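Local coordinates for metallo-beta-lactamase domain-containing protein (PDB 3H3E), which binds zinc and is probably a metal-dependent hydrolase or transferase of the metallo-beta-lactamase superfamily, its precise function unknown, at residues 121-124 / 130-133; 161-166 / 186-191; 63-68 / 79-84; 73-78 / 103-108; 35-40 / 175-180. The protein carries 2 engineered substitutions. All coordinates share one frame; numbering follows the deposited sequence.

Contact 1 (121-124 / 130-133); sequences ERIT and MFLL
I123 and T124 run antiparallel to L132 and L133 in a beta hairpin made by strands 123-127 and 130-133, with T124 and L132 forming a hydrogen-bonded pair and I123 and L133 the non-hydrogen-bonded pair beside it. T124 N donates to L132 O (2.9 Å) and L132 N donates back to T124 O (2.8 Å), each donor lying in the plane of the carbonyl it addresses. The side chains alternate between the two faces of the sheet. On one face I123 and L133 lie side by side and point the same way, CG1 of I123 meeting CG of L133 at 4.2 Å. In I123 a chi1 of -65° sets CG1 beside the backbone N and leaves CG2 anti to it, 4.0 Å from F131 CD2; F196 packs edge-to-face on the same ring. T124 and L132 occupy the opposite face, where both also touch V119. Strand 123-127 is an edge strand of its sheet within the chain, and the guanidinium of R122 turns to P135 O beyond the hairpin. A water closes the strand's beginning: it accepts from T124 OG1 at 3.1 Å and donates to E121 O and to L132 O, which thereby has two donors.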
# COMPACT_ATOMS: atom_id res chain seq x y z
N GLU A 121 -3.64 15.73 7.50
CA GLU A 121 -3.16 15.36 8.83
C GLU A 121 -2.13 14.22 8.83
O GLU A 121 -2.02 13.48 7.86
CB GLU A 121 -4.34 14.98 9.71
CG GLU A 121 -5.57 15.85 9.55
CD GLU A 121 -5.29 17.30 9.84
OE1 GLU A 121 -4.15 17.60 10.23
OE2 GLU A 121 -6.21 18.13 9.67
N ARG A 122 -1.41 14.07 9.94
CA ARG A 122 -0.52 12.92 10.16
C ARG A 122 -1.36 11.67 10.38
O ARG A 122 -1.01 10.60 9.91
CB ARG A 122 0.40 13.14 11.36
CG ARG A 122 1.28 14.40 11.37
CD ARG A 122 2.42 14.37 10.34
NE ARG A 122 3.49 13.42 10.66
CZ ARG A 122 3.86 12.40 9.87
NH1 ARG A 122 3.25 12.19 8.71
NH2 ARG A 122 4.84 11.60 10.25
N ILE A 123 -2.46 11.81 11.12
CA ILE A 123 -3.39 10.71 11.37
C ILE A 123 -4.79 11.16 11.00
O ILE A 123 -5.26 12.19 11.48
CB ILE A 123 -3.41 10.25 12.85
CG1 ILE A 123 -2.07 9.66 13.27
CG2 ILE A 123 -4.48 9.21 13.08
CD1 ILE A 123 -1.22 10.60 14.09
N THR A 124 -5.45 10.39 10.15
CA THR A 124 -6.79 10.73 9.70
C THR A 124 -7.70 9.53 9.92
O THR A 124 -7.41 8.44 9.45
CB THR A 124 -6.80 11.11 8.22
OG1 THR A 124 -6.15 12.37 8.05
CG2 THR A 124 -8.22 11.21 7.71
N MSE A 130 -10.58 2.48 11.56
CA MSE A 130 -9.71 2.60 10.41
C MSE A 130 -9.08 3.99 10.36
O MSE A 130 -9.75 4.99 10.61
CB MSE A 130 -10.48 2.30 9.11
CG MSE A 130 -10.75 0.81 8.89
SE MSE A 130 -11.33 0.37 7.24
CE MSE A 130 -12.85 1.32 7.25
N PHE A 131 -7.78 4.03 10.06
CA PHE A 131 -7.01 5.26 10.04
C PHE A 131 -6.02 5.29 8.89
O PHE A 131 -5.44 4.27 8.54
CB PHE A 131 -6.16 5.39 11.32
CG PHE A 131 -6.95 5.33 12.58
CD1 PHE A 131 -7.21 4.11 13.18
CD2 PHE A 131 -7.41 6.48 13.17
CE1 PHE A 131 -7.93 4.05 14.35
CE2 PHE A 131 -8.13 6.43 14.33
CZ PHE A 131 -8.39 5.21 14.93
N LEU A 132 -5.78 6.47 8.35
CA LEU A 132 -4.70 6.66 7.40
C LEU A 132 -3.58 7.37 8.09
O LEU A 132 -3.80 8.40 8.74
CB LEU A 132 -5.16 7.51 6.23
CG LEU A 132 -5.88 6.79 5.12
CD1 LEU A 132 -6.53 7.82 4.21
CD2 LEU A 132 -4.90 5.91 4.36
N LEU A 133 -2.37 6.84 7.95
CA LEU A 133 -1.19 7.49 8.47
C LEU A 133 -0.35 8.07 7.34
O LEU A 133 -0.11 7.41 6.34
CB LEU A 133 -0.36 6.52 9.31
CG LEU A 133 -0.83 6.56 10.77
CD1 LEU A 133 -2.16 5.87 10.87
CD2 LEU A 133 0.20 5.92 11.66
O HOH W 1 -3.57 10.91 7.32

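Contact 2 (161-166 / 186-191); sequences EDEQTL and DNILLD
I188 of helix 185-193 meets T165, which opens strand 165-170, and E163 in the loop just before it, a fully buried contact that illustrates how a helix in this fold packs on the sheet beside the metal site. With CG1 anti to its carbonyl carbon (chi1 -73°), I188 directs two separate methyls at this segment. CG2 lies against T165, 3.8 Å from OG1 and 4.0 Å from the threonine CG2, the two side chains crossing at a slant. CD1, at the end of the extended branch, comes within 3.8 Å of E163 OE1. E163 has CG anti to the backbone N (chi1 -177°) and an extended chain beyond it, so that the glutamate and isoleucine side chains cross at about a right angle. T178 of the neighbouring strand touches both T165 and I188. No hydrogen bond joins the two segments. The polarity of the glutamate is met by the backbone just ahead of helix 185-193, where OE2 accepts from H182 N and OE1 from R183 N. Since H182 is a zinc ligand, E163 acts as a second-shell residue that probably helps position it, and the isoleucine contributes an apolar flank to that carboxylate through van der Waals contact.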
# COMPACT_ATOMS: atom_id res chain seq x y z
N GLU A 161 6.21 12.41 -0.15
CA GLU A 161 5.42 13.15 0.81
C GLU A 161 3.94 12.80 0.64
O GLU A 161 3.10 13.21 1.46
CB GLU A 161 5.62 14.65 0.61
CG GLU A 161 7.06 15.10 0.64
CD GLU A 161 7.61 15.21 2.04
OE1 GLU A 161 6.94 14.76 3.00
OE2 GLU A 161 8.73 15.75 2.19
N ASP A 162 3.63 12.06 -0.42
CA ASP A 162 2.26 11.64 -0.72
C ASP A 162 1.88 10.28 -0.16
O ASP A 162 0.73 9.91 -0.18
CB ASP A 162 2.03 11.60 -2.22
CG ASP A 162 3.03 10.70 -2.95
OD1 ASP A 162 4.24 10.81 -2.67
OD2 ASP A 162 2.60 9.90 -3.81
N GLU A 163 2.86 9.54 0.36
CA GLU A 163 2.65 8.17 0.81
C GLU A 163 1.85 8.07 2.08
O GLU A 163 2.13 8.76 3.05
CB GLU A 163 3.99 7.47 1.01
CG GLU A 163 3.86 6.02 1.41
CD GLU A 163 5.15 5.26 1.21
OE1 GLU A 163 6.01 5.28 2.13
OE2 GLU A 163 5.30 4.63 0.14
N GLN A 164 0.85 7.19 2.09
CA GLN A 164 0.03 6.98 3.27
C GLN A 164 -0.31 5.52 3.44
O GLN A 164 -0.23 4.74 2.50
CB GLN A 164 -1.25 7.83 3.23
CG GLN A 164 -2.07 7.67 1.99
CD GLN A 164 -3.30 8.54 2.01
OE1 GLN A 164 -3.47 9.37 2.90
NE2 GLN A 164 -4.15 8.39 1.02
N THR A 165 -0.66 5.16 4.67
CA THR A 165 -0.78 3.77 5.04
C THR A 165 -2.06 3.57 5.83
O THR A 165 -2.44 4.42 6.63
CB THR A 165 0.45 3.31 5.86
OG1 THR A 165 1.62 3.39 5.04
CG2 THR A 165 0.29 1.88 6.32
N LEU A 166 -2.73 2.47 5.57
CA LEU A 166 -3.97 2.17 6.25
C LEU A 166 -3.70 1.35 7.51
O LEU A 166 -2.93 0.41 7.48
CB LEU A 166 -4.91 1.42 5.31
CG LEU A 166 -6.23 0.92 5.88
CD1 LEU A 166 -7.05 2.10 6.27
CD2 LEU A 166 -6.96 0.03 4.86
N ASP A 186 9.83 -0.40 7.71
CA ASP A 186 10.24 -0.23 9.11
C ASP A 186 9.88 1.14 9.69
O ASP A 186 9.37 1.24 10.80
CB ASP A 186 11.73 -0.53 9.30
CG ASP A 186 12.66 0.33 8.43
OD1 ASP A 186 12.25 0.79 7.34
OD2 ASP A 186 13.82 0.54 8.84
N ASN A 187 10.14 2.21 8.94
CA ASN A 187 9.75 3.56 9.37
C ASN A 187 8.25 3.65 9.53
O ASN A 187 7.73 4.31 10.43
CB ASN A 187 10.23 4.61 8.37
CG ASN A 187 11.69 4.87 8.50
OD1 ASN A 187 12.23 4.83 9.61
ND2 ASN A 187 12.36 5.12 7.39
N ILE A 188 7.56 2.97 8.64
CA ILE A 188 6.12 2.97 8.63
C ILE A 188 5.60 2.32 9.89
O ILE A 188 4.69 2.84 10.53
CB ILE A 188 5.58 2.29 7.36
CG1 ILE A 188 5.81 3.21 6.15
CG2 ILE A 188 4.13 1.92 7.52
CD1 ILE A 188 5.51 2.60 4.80
N LEU A 189 6.20 1.20 10.27
CA LEU A 189 5.72 0.46 11.44
C LEU A 189 6.04 1.18 12.74
O LEU A 189 5.23 1.20 13.65
CB LEU A 189 6.31 -0.95 11.47
CG LEU A 189 5.82 -1.90 10.36
CD1 LEU A 189 6.40 -3.27 10.57
CD2 LEU A 189 4.32 -1.97 10.37
N LEU A 190 7.23 1.76 12.81
CA LEU A 190 7.64 2.55 13.95
C LEU A 190 6.74 3.77 14.11
O LEU A 190 6.38 4.14 15.22
CB LEU A 190 9.09 2.98 13.80
CG LEU A 190 10.16 1.88 13.70
CD1 LEU A 190 11.46 2.41 13.11
CD2 LEU A 190 10.40 1.29 15.08
N ASP A 191 6.38 4.40 13.00
CA ASP A 191 5.46 5.53 13.09
C ASP A 191 4.14 5.07 13.71
O ASP A 191 3.57 5.74 14.55
CB ASP A 191 5.23 6.18 11.73
CG ASP A 191 6.22 7.32 11.45
OD1 ASP A 191 7.33 7.30 12.03
OD2 ASP A 191 5.89 8.22 10.65

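Contact 3 (63-68 / 79-84); sequences KDVLIS and LYLSGK
K84 lays the aliphatic part of its side chain obliquely across V65, so a lysine here behaves largely as a hydrocarbon towards the strand it covers. V65, on strand 64-66, points towards the 79-84 loop and holds CG1 anti to its backbone N (chi1 -178°), which leaves CG2 as the branch that does the touching. This one methyl lies 3.9 Å from K84 CB and 4.0 Å from K84 CG, and also meets L81 CD1 at 4.2 Å, so it is shared between the two loop side chains. L81 points towards the strand and is further packed on F50 and L51 of helix 49-56. The lysine chain bends at its second torsion (chi2 -70°) and is extended from there on. The bend brings CD back over the K63 carbonyl, 3.6 Å from K63 O, while K84 CB lies 3.5 Å from the same oxygen. Past that point the chain delivers NZ to the carbonyl oxygen of P62. The K63 side chain sets off away from the loop, and its backbone carbonyl makes the contact. No hydrogen bond links the two segments directly, although the next residue, R85, is bonded through its backbone to both K63 and V65. The loop itself is tied down by N114, whose side chain bonds K84 N and L81 O. Strands 64-66 and 85-89 are parallel neighbours with helix 72-75 between them in the chain; the arrangement is a beta-alpha-beta crossover of the metallo-beta-lactamase fold, packed where its returning connection enters the second strand.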
# COMPACT_ATOMS: atom_id res chain seq x y z
N LYS A 63 -17.72 2.66 -1.80
CA LYS A 63 -17.64 4.04 -2.18
C LYS A 63 -16.22 4.57 -2.05
O LYS A 63 -15.77 5.36 -2.88
CB LYS A 63 -18.59 4.85 -1.30
CG LYS A 63 -18.47 6.34 -1.48
CD LYS A 63 -19.29 7.06 -0.43
CE LYS A 63 -19.16 6.39 0.92
NZ LYS A 63 -19.47 7.36 2.00
N ASP A 64 -15.53 4.15 -0.99
CA ASP A 64 -14.26 4.78 -0.61
C ASP A 64 -13.05 4.04 -1.15
O ASP A 64 -12.85 2.86 -0.88
CB ASP A 64 -14.13 4.90 0.92
CG ASP A 64 -15.10 5.91 1.51
OD1 ASP A 64 -15.05 7.10 1.15
OD2 ASP A 64 -15.90 5.51 2.37
N VAL A 65 -12.24 4.77 -1.90
CA VAL A 65 -10.99 4.24 -2.41
C VAL A 65 -9.84 5.07 -1.85
O VAL A 65 -9.83 6.29 -1.98
CB VAL A 65 -10.96 4.31 -3.93
CG1 VAL A 65 -9.66 3.70 -4.46
CG2 VAL A 65 -12.20 3.62 -4.50
N LEU A 66 -8.88 4.40 -1.22
CA LEU A 66 -7.73 5.07 -0.63
C LEU A 66 -6.53 4.86 -1.51
O LEU A 66 -6.31 3.76 -2.01
CB LEU A 66 -7.42 4.51 0.75
CG LEU A 66 -8.62 4.15 1.60
CD1 LEU A 66 -8.12 3.53 2.87
CD2 LEU A 66 -9.46 5.38 1.89
N ILE A 67 -5.73 5.90 -1.68
CA ILE A 67 -4.56 5.83 -2.54
C ILE A 67 -3.29 5.97 -1.72
O ILE A 67 -3.06 7.00 -1.10
CB ILE A 67 -4.60 6.94 -3.58
CG1 ILE A 67 -5.81 6.75 -4.49
CG2 ILE A 67 -3.34 6.90 -4.41
CD1 ILE A 67 -5.80 5.42 -5.24
N SER A 68 -2.46 4.92 -1.74
CA SER A 68 -1.24 4.89 -0.94
C SER A 68 -0.19 5.88 -1.43
O SER A 68 0.55 6.45 -0.65
CB SER A 68 -0.66 3.49 -0.94
OG SER A 68 -0.43 3.05 -2.26
N LEU A 79 -9.03 5.15 -13.35
CA LEU A 79 -9.51 5.51 -14.67
C LEU A 79 -10.70 4.67 -15.07
O LEU A 79 -11.33 4.95 -16.08
CB LEU A 79 -8.39 5.31 -15.70
CG LEU A 79 -7.17 6.18 -15.42
CD1 LEU A 79 -6.11 6.00 -16.51
CD2 LEU A 79 -7.59 7.63 -15.32
N TYR A 80 -11.00 3.65 -14.29
CA TYR A 80 -12.09 2.73 -14.59
C TYR A 80 -13.23 2.87 -13.59
O TYR A 80 -14.19 2.10 -13.64
CB TYR A 80 -11.58 1.28 -14.60
CG TYR A 80 -10.57 1.02 -15.68
CD1 TYR A 80 -10.96 0.45 -16.90
CD2 TYR A 80 -9.24 1.38 -15.52
CE1 TYR A 80 -10.05 0.23 -17.92
CE2 TYR A 80 -8.31 1.15 -16.53
CZ TYR A 80 -8.72 0.58 -17.73
OH TYR A 80 -7.82 0.35 -18.73
N LEU A 81 -13.12 3.84 -12.69
CA LEU A 81 -14.16 4.09 -11.70
C LEU A 81 -14.73 5.50 -11.86
O LEU A 81 -14.05 6.40 -12.35
CB LEU A 81 -13.62 3.91 -10.29
CG LEU A 81 -13.04 2.52 -9.95
CD1 LEU A 81 -12.41 2.55 -8.58
CD2 LEU A 81 -14.11 1.42 -10.05
N SER A 82 -16.00 5.65 -11.48
CA SER A 82 -16.66 6.94 -11.40
C SER A 82 -17.39 7.02 -10.06
O SER A 82 -17.86 6.01 -9.52
CB SER A 82 -17.66 7.11 -12.54
OG SER A 82 -17.15 6.73 -13.80
N GLY A 83 -17.51 8.23 -9.54
CA GLY A 83 -18.33 8.49 -8.37
C GLY A 83 -17.76 8.00 -7.06
O GLY A 83 -18.44 8.05 -6.04
N LYS A 84 -16.53 7.52 -7.06
CA LYS A 84 -15.89 7.11 -5.82
C LYS A 84 -15.42 8.34 -5.07
O LYS A 84 -15.28 9.41 -5.64
CB LYS A 84 -14.70 6.18 -6.10
CG LYS A 84 -15.06 4.95 -6.94
CD LYS A 84 -15.93 3.96 -6.18
CE LYS A 84 -16.57 2.97 -7.12
NZ LYS A 84 -17.43 1.98 -6.43

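Contact 4 (73-78 / 103-108); sequences DHAGGL and AGADWN
A75 and A105 meet methyl to methyl, CB to CB at 3.7 Å, the closest approach between the two segments, with the indole of W107 beside both methyls. The A75 methyl is shared: besides A105 it meets the six-membered ring of W107, lying 3.8 Å from CH2 and 4.0 Å from CZ2. A105 belongs to the same segment as the tryptophan, and its CB stands 3.5 Å above one face of that ring, offset toward the rim. W107 starts helix 107-113 just after D106, which occupies the N-cap position. Its side chain leaves with CG anti to the carbonyl carbon (chi1 -61°), and the far end of the ring swings back to the 73-78 segment. There L78, from the 3-10 turn following helix 72-75, passes it at a slant with CD1 4.1 Å from CZ3. L93 and L88 also border the indole. A75 directly follows D73 and H74 of the HxHxDH sequence that characterises this superfamily, whose first two histidines, H69 and H71, bind zinc here. D73 and H74, with H236, may outline a second metal site that is vacant. Across the two segments the chemistry is entirely apolar: no hydrogen bond crosses between them, the contact rests on van der Waals packing and the burial of apolar surface, and it packs the backbone behind the metal-binding loop against the start of helix 107-113.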
# COMPACT_ATOMS: atom_id res chain seq x y z
N ASP A 73 0.86 2.42 -11.08
CA ASP A 73 0.48 1.05 -10.74
C ASP A 73 -0.40 0.97 -9.49
O ASP A 73 -0.80 -0.11 -9.08
CB ASP A 73 1.71 0.13 -10.61
CG ASP A 73 2.75 0.64 -9.61
OD1 ASP A 73 3.08 1.83 -9.69
OD2 ASP A 73 3.23 -0.13 -8.74
N HIS A 74 -0.71 2.12 -8.89
CA HIS A 74 -1.55 2.16 -7.69
C HIS A 74 -2.79 3.00 -7.91
O HIS A 74 -3.85 2.70 -7.37
CB HIS A 74 -0.76 2.64 -6.47
CG HIS A 74 0.39 1.75 -6.14
ND1 HIS A 74 0.39 0.90 -5.06
CD2 HIS A 74 1.56 1.52 -6.80
CE1 HIS A 74 1.51 0.20 -5.05
NE2 HIS A 74 2.24 0.56 -6.09
N ALA A 75 -2.66 4.03 -8.72
CA ALA A 75 -3.77 4.95 -8.96
C ALA A 75 -4.41 4.76 -10.34
O ALA A 75 -5.36 5.44 -10.68
CB ALA A 75 -3.29 6.39 -8.79
N GLY A 76 -3.91 3.80 -11.12
CA GLY A 76 -4.30 3.69 -12.51
C GLY A 76 -5.69 3.17 -12.77
O GLY A 76 -6.36 3.61 -13.69
N GLY A 77 -6.13 2.21 -11.97
CA GLY A 77 -7.46 1.65 -12.14
C GLY A 77 -8.55 2.63 -11.78
O GLY A 77 -9.73 2.34 -11.96
N LEU A 78 -8.19 3.78 -11.24
CA LEU A 78 -9.17 4.82 -10.97
C LEU A 78 -9.77 5.34 -12.27
O LEU A 78 -10.85 5.91 -12.29
CB LEU A 78 -8.53 5.98 -10.22
CG LEU A 78 -8.43 5.81 -8.71
CD1 LEU A 78 -7.57 6.91 -8.13
CD2 LEU A 78 -9.82 5.83 -8.12
N ALA A 103 5.84 8.23 -14.40
CA ALA A 103 5.17 7.22 -13.59
C ALA A 103 4.02 7.78 -12.77
O ALA A 103 3.61 7.19 -11.78
CB ALA A 103 6.17 6.54 -12.67
N GLY A 104 3.48 8.91 -13.16
CA GLY A 104 2.42 9.51 -12.38
C GLY A 104 1.05 8.99 -12.74
O GLY A 104 0.91 8.01 -13.49
N ALA A 105 0.04 9.64 -12.20
CA ALA A 105 -1.35 9.30 -12.47
C ALA A 105 -2.08 10.48 -13.12
O ALA A 105 -1.71 11.64 -12.95
CB ALA A 105 -2.04 8.88 -11.19
N ASP A 106 -3.14 10.17 -13.87
CA ASP A 106 -3.89 11.19 -14.57
C ASP A 106 -4.97 11.75 -13.66
O ASP A 106 -6.13 11.36 -13.75
CB ASP A 106 -4.49 10.62 -15.87
CG ASP A 106 -5.00 11.70 -16.81
OD1 ASP A 106 -5.02 12.88 -16.41
OD2 ASP A 106 -5.38 11.38 -17.96
N TRP A 107 -4.59 12.65 -12.78
CA TRP A 107 -5.52 13.18 -11.78
C TRP A 107 -6.57 14.08 -12.40
O TRP A 107 -7.65 14.24 -11.83
CB TRP A 107 -4.78 13.92 -10.65
CG TRP A 107 -3.85 13.02 -9.93
CD1 TRP A 107 -2.49 13.00 -10.02
CD2 TRP A 107 -4.21 11.96 -9.06
NE1 TRP A 107 -1.98 12.00 -9.24
CE2 TRP A 107 -3.02 11.34 -8.63
CE3 TRP A 107 -5.43 11.47 -8.58
CZ2 TRP A 107 -3.01 10.27 -7.75
CZ3 TRP A 107 -5.42 10.40 -7.71
CH2 TRP A 107 -4.22 9.81 -7.30
N ASN A 108 -6.27 14.68 -13.55
CA ASN A 108 -7.22 15.57 -14.20
C ASN A 108 -8.45 14.78 -14.57
O ASN A 108 -9.58 15.25 -14.42
CB ASN A 108 -6.63 16.21 -15.45
CG ASN A 108 -5.53 17.18 -15.13
OD1 ASN A 108 -5.67 18.03 -14.23
ND2 ASN A 108 -4.43 17.08 -15.86

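Contact 5 (35-40 / 175-180); sequences VLVDSV and VVITGC
V35 and V37 of strand 34-37 close on I177 of strand 173-178, a meeting of the two large mixed sheets that form the central sandwich of the metallo-beta-lactamase fold. Along the second strand, V175 leads in with a backbone bond to V168, which keeps it in its own sheet. V176 follows with its side chain on the far side of the strand, packed on I192 of helix 185-193 and on T165. The alternation then brings I177 round to the inner side, and its two branches divide the work. A chi1 of -65° sets CG1 beside the backbone N and CG2 anti to it: CG2 meets V35 CG1 at 3.7 Å, and CG1 faces V37, 4.2 Å from its CG2. V35 holds CG1 between its backbone N and carbonyl carbon (chi1 53°), the crowded position, and it is this methyl that approaches I177. V35 and V37 can share one partner because they stand two residues apart on the same side of their strand. Just beyond V37 the chain reverses in a type II' turn, with V37 N bonded to V40 O at 2.9 Å and V40 N to V37 O at 3.1 Å. No polar bond crosses between the segments, as befits a sandwich interior. T178 points away from strand 34-37, towards helix 185-193, its OG1 hydrogen-bonded to the hydroxyl of S181. After G179 the chain has left the sandwich interior for the metal-site side of the fold, where C180 touches H69 and H236 and its SG is joined to C237 SG in a disulfide.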
# COMPACT_ATOMS: atom_id res chain seq x y z
N VAL A 35 -6.15 -3.95 -2.97
CA VAL A 35 -6.67 -4.87 -1.98
C VAL A 35 -7.92 -4.28 -1.35
O VAL A 35 -7.94 -3.13 -0.92
CB VAL A 35 -5.63 -5.20 -0.90
CG1 VAL A 35 -5.07 -3.95 -0.32
CG2 VAL A 35 -6.25 -6.02 0.18
N LEU A 36 -8.98 -5.08 -1.33
CA LEU A 36 -10.23 -4.72 -0.68
C LEU A 36 -10.16 -5.10 0.79
O LEU A 36 -9.91 -6.25 1.14
CB LEU A 36 -11.39 -5.45 -1.35
CG LEU A 36 -12.79 -5.17 -0.81
CD1 LEU A 36 -13.14 -3.70 -0.90
CD2 LEU A 36 -13.77 -5.99 -1.60
N VAL A 37 -10.37 -4.11 1.65
CA VAL A 37 -10.24 -4.31 3.08
C VAL A 37 -11.54 -3.97 3.76
O VAL A 37 -11.80 -2.82 4.06
CB VAL A 37 -9.16 -3.42 3.66
CG1 VAL A 37 -8.98 -3.70 5.14
CG2 VAL A 37 -7.86 -3.62 2.90
N ASP A 38 -12.35 -4.99 4.01
CA ASP A 38 -13.67 -4.77 4.56
C ASP A 38 -14.41 -3.80 3.67
O ASP A 38 -14.74 -4.12 2.53
CB ASP A 38 -13.58 -4.22 5.99
CG ASP A 38 -14.66 -4.77 6.91
OD1 ASP A 38 -15.00 -5.97 6.78
OD2 ASP A 38 -15.14 -4.01 7.78
N SER A 39 -14.64 -2.59 4.16
CA SER A 39 -15.53 -1.66 3.48
C SER A 39 -14.81 -0.55 2.72
O SER A 39 -15.40 0.46 2.37
CB SER A 39 -16.45 -1.02 4.51
OG SER A 39 -15.68 -0.57 5.61
N VAL A 40 -13.52 -0.74 2.47
CA VAL A 40 -12.74 0.31 1.85
C VAL A 40 -11.78 -0.34 0.84
O VAL A 40 -11.28 -1.43 1.08
CB VAL A 40 -12.03 1.12 2.94
CG1 VAL A 40 -10.55 0.84 2.96
CG2 VAL A 40 -12.29 2.58 2.75
N VAL A 175 -4.12 -4.24 11.91
CA VAL A 175 -3.77 -4.72 10.58
C VAL A 175 -3.31 -3.54 9.74
O VAL A 175 -3.98 -2.51 9.67
CB VAL A 175 -4.91 -5.46 9.91
CG1 VAL A 175 -4.43 -6.06 8.61
CG2 VAL A 175 -5.45 -6.56 10.85
N VAL A 176 -2.15 -3.68 9.12
CA VAL A 176 -1.52 -2.59 8.42
C VAL A 176 -1.45 -2.93 6.94
O VAL A 176 -0.98 -3.99 6.57
CB VAL A 176 -0.09 -2.33 8.93
CG1 VAL A 176 0.59 -1.24 8.13
CG2 VAL A 176 -0.11 -1.99 10.39
N ILE A 177 -1.95 -2.02 6.11
CA ILE A 177 -1.96 -2.24 4.67
C ILE A 177 -1.20 -1.13 3.96
O ILE A 177 -1.48 0.06 4.14
CB ILE A 177 -3.39 -2.38 4.12
CG1 ILE A 177 -4.04 -3.64 4.68
CG2 ILE A 177 -3.36 -2.50 2.60
CD1 ILE A 177 -4.63 -3.44 6.02
N THR A 178 -0.20 -1.54 3.19
CA THR A 178 0.72 -0.59 2.58
C THR A 178 0.83 -0.91 1.10
O THR A 178 0.68 -2.06 0.71
CB THR A 178 2.10 -0.58 3.28
OG1 THR A 178 2.93 0.40 2.68
CG2 THR A 178 2.78 -1.91 3.18
N GLY A 179 1.05 0.11 0.29
CA GLY A 179 1.11 -0.06 -1.14
C GLY A 179 2.51 -0.42 -1.58
O GLY A 179 2.74 -1.50 -2.10
N CYS A 180 3.46 0.47 -1.34
CA CYS A 180 4.82 0.21 -1.78
C CYS A 180 5.89 0.48 -0.71
O CYS A 180 7.01 -0.01 -0.80
CB CYS A 180 5.12 0.98 -3.08
SG CYS A 180 5.48 -0.06 -4.48

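Contact 5 opens first in the chain and closes late, so contacts 3, 4 and 1 are nested within its loop, while contact 2 crosses it. Contacts 3 and 4 also interlock, their segments alternating, with centres 11 Å apart. Contacts 1, 2 and 5 all reach one mixed sheet, in which strands 130-133, 165-170 and 173-178 are successive neighbours; contact 3 belongs to the other, and contact 5 spans both. Contacts 1 and 4 are the most distant pair, their centres 22 Å apart. Q164 bonds to I67 and S68, joining contact 2 to contact 3. Contacts 2 and 4 come nearest the zinc ligands, where loops from both sheets converge; the others belong to the sheets behind.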